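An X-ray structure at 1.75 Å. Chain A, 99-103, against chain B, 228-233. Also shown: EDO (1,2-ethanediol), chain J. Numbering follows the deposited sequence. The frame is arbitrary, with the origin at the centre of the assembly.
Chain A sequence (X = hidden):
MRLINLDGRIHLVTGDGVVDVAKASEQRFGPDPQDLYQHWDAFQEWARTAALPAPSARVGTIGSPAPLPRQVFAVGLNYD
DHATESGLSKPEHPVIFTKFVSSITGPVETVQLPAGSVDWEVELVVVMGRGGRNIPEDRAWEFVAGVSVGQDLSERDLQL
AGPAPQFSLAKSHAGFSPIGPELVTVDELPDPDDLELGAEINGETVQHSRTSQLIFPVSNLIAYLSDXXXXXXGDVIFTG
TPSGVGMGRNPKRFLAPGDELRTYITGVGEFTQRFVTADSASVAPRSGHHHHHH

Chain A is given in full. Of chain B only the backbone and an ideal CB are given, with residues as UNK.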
# COMPACT_ATOMS: atom_id res chain seq x y z
N LYS A 99 -2.46 1.91 -5.74
CA LYS A 99 -3.76 1.30 -6.01
C LYS A 99 -3.88 0.20 -4.97
O LYS A 99 -3.06 -0.72 -4.94
CB LYS A 99 -3.84 0.79 -7.46
CG LYS A 99 -3.88 1.95 -8.47
CD LYS A 99 -3.45 1.58 -9.90
CE LYS A 99 -4.42 0.53 -10.54
NZ LYS A 99 -5.83 1.07 -10.61
N PHE A 100 -4.86 0.33 -4.07
CA PHE A 100 -4.88 -0.54 -2.91
C PHE A 100 -5.10 -1.99 -3.33
O PHE A 100 -5.79 -2.28 -4.31
CB PHE A 100 -5.95 -0.07 -1.93
CG PHE A 100 -5.60 1.24 -1.29
CD1 PHE A 100 -4.59 1.30 -0.34
CD2 PHE A 100 -6.25 2.41 -1.66
CE1 PHE A 100 -4.23 2.53 0.26
CE2 PHE A 100 -5.91 3.64 -1.06
CZ PHE A 100 -4.91 3.69 -0.10
N VAL A 101 -4.47 -2.91 -2.58
CA VAL A 101 -4.34 -4.27 -3.10
C VAL A 101 -5.70 -4.96 -3.21
O VAL A 101 -5.87 -5.84 -4.05
CB VAL A 101 -3.33 -5.08 -2.25
CG1 VAL A 101 -3.85 -5.39 -0.84
CG2 VAL A 101 -2.86 -6.33 -2.99
N SER A 102 -6.70 -4.54 -2.41
CA SER A 102 -8.03 -5.13 -2.56
C SER A 102 -8.66 -4.86 -3.93
O SER A 102 -9.64 -5.53 -4.27
CB SER A 102 -9.00 -4.65 -1.47
OG SER A 102 -9.18 -3.23 -1.53
N SER A 103 -8.09 -3.96 -4.74
CA SER A 103 -8.61 -3.69 -6.07
C SER A 103 -7.96 -4.54 -7.17
O SER A 103 -8.39 -4.48 -8.33
CB SER A 103 -8.42 -2.21 -6.42
OG SER A 103 -7.04 -1.91 -6.59
N UNK B 228 -15.38 2.08 -0.87
CA UNK B 228 -14.61 1.92 -2.11
C UNK B 228 -13.71 0.69 -2.10
O UNK B 228 -13.67 -0.03 -3.10
CB UNK B 228 -13.76 3.17 -2.36
N UNK B 229 -13.00 0.44 -1.00
CA UNK B 229 -12.06 -0.67 -0.88
C UNK B 229 -12.64 -1.75 0.04
O UNK B 229 -13.58 -1.51 0.79
CB UNK B 229 -10.71 -0.18 -0.35
N UNK B 230 -12.06 -2.94 -0.02
CA UNK B 230 -12.29 -3.95 1.02
C UNK B 230 -11.21 -3.77 2.09
O UNK B 230 -10.03 -3.99 1.82
CB UNK B 230 -12.27 -5.37 0.44
N UNK B 231 -11.62 -3.38 3.29
CA UNK B 231 -10.67 -3.39 4.41
C UNK B 231 -10.36 -4.83 4.81
O UNK B 231 -11.20 -5.73 4.69
CB UNK B 231 -11.23 -2.61 5.60
N UNK B 232 -9.11 -5.07 5.24
CA UNK B 232 -8.71 -6.39 5.70
C UNK B 232 -8.37 -6.35 7.18
O UNK B 232 -7.91 -5.32 7.68
CB UNK B 232 -7.52 -6.91 4.89
N UNK B 233 -8.55 -7.46 7.89
CA UNK B 233 -7.98 -7.57 9.24
C UNK B 233 -6.49 -7.27 9.18
O UNK B 233 -5.79 -7.69 8.25
CB UNK B 233 -8.22 -8.96 9.83
C1 EDO J . -17.79 -0.02 -4.81
O1 EDO J . -17.63 0.96 -5.84
C2 EDO J . -16.73 -1.10 -5.00
O2 EDO J . -15.47 -0.44 -5.06

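Position 228 lies at the edge of the contact. Its ideal CB has nothing of chain A within 5.5 Å, and phi/psi of -119/-44 is open to most residues. Chain A sets no condition here, so many side chains would suit. The deposited residue is Thr B228, chi1 m, which makes no contact with the chain A stretch. Its backbone O accepts a hydrogen bond of 2.7 Å from O2 of the 1,2-ethanediol, a probable leftover of the crystallisation liquor.

Position 229 points toward chain A. Its ideal CB is 3.6 Å from Ser A102 OG and 5.0 Å from Phe A100 CB. Beside the serine, chain A offers the ring of Phe A100, an apolar surface. The backbone is extended, at -107/164, as beta-branched residues often are. Valine, isoleucine, leucine or perhaps threonine would suit. A charged group would find no charged partner in the adjoining Phe A100 and Ser A102. The residue is Val B229, chi1 m. Its CG1 packs at 4.1 Å from Phe A100 CD2, meeting the ring obliquely. Its CB stays 3.6 Å from Ser A102 OG, so the valine covers one flank of that hydroxyl while CG1 reaches the ring.

Position 230 is tied to chain A by its backbone. Its CA is 5.7 Å from the CA of Ser A102, the nearest such pair across the two stretches. The backbone N donates a hydrogen bond to Ser A102 OG, 3.3 Å long with an angle of 145° at the hydrogen. This bond needs an NH, so proline would lose it; otherwise it does not depend on the side chain. CA-to-CB points sideways, with the ideal CB 3.9 Å from Ser A102 CB. The start of the side chain must therefore fit beside the serine, but its end can run past it. Alanine or a long polar chain would do. The residue is Glu B230. Its CB lies 3.8 Å from Ser A102 CB. With chi1 and chi2 both t, the chain is extended, and its carboxylate forms no salt bridge with the chain A stretch.

Position 231 points away from chain A, and its ideal CB has no neighbour there within 5.5 Å. The view leaves the choice wide. The residue is Leu B231; its end turns somewhat nearer, but Leu B231 CD2 is still 7.1 Å from Ser A102 OG.

Position 232 points toward chain A, yet its ideal CB has nothing there within 5.5 Å. A short side chain would not reach. A long or aromatic one could approach Val A101 and Ser A102. The residue is Tyr B232, chi1 m. Its CE2 packs at 4.0 Å from Val A101 CG1, an apolar contact oblique to the ring. Its OH lies 3.2 Å from Ser A102 CA and 3.3 Å from Ser A102 CB, close contacts with carbon.

Position 233 is out of reach of chain A. Phi/psi of -54/138 would suit proline, among others. The residue is Pro B233, with a C-gamma exo ring.

Chain B 228-233: TVELYP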
# COMPACT_ATOMS: atom_id res chain seq x y z
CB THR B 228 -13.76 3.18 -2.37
OG1 THR B 228 -14.63 4.30 -2.52
CG2 THR B 228 -12.91 3.01 -3.65
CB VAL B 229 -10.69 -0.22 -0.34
CG1 VAL B 229 -10.05 0.79 -1.31
CG2 VAL B 229 -10.83 0.39 1.08
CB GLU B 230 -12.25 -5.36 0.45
CG GLU B 230 -12.52 -6.45 1.53
CD GLU B 230 -12.35 -7.86 0.99
OE1 GLU B 230 -12.12 -8.03 -0.22
OE2 GLU B 230 -12.42 -8.82 1.80
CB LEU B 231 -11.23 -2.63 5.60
CG LEU B 231 -11.50 -1.14 5.35
CD1 LEU B 231 -12.01 -0.48 6.61
CD2 LEU B 231 -10.20 -0.46 4.93
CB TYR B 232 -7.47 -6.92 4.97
CG TYR B 232 -7.64 -7.09 3.50
CD1 TYR B 232 -8.51 -8.04 3.01
CD2 TYR B 232 -6.91 -6.31 2.59
CE1 TYR B 232 -8.66 -8.23 1.64
CE2 TYR B 232 -7.05 -6.50 1.22
CZ TYR B 232 -7.94 -7.46 0.76
OH TYR B 232 -8.13 -7.68 -0.59
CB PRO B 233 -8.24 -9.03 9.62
CG PRO B 233 -9.41 -9.45 8.73
CD PRO B 233 -9.20 -8.71 7.44
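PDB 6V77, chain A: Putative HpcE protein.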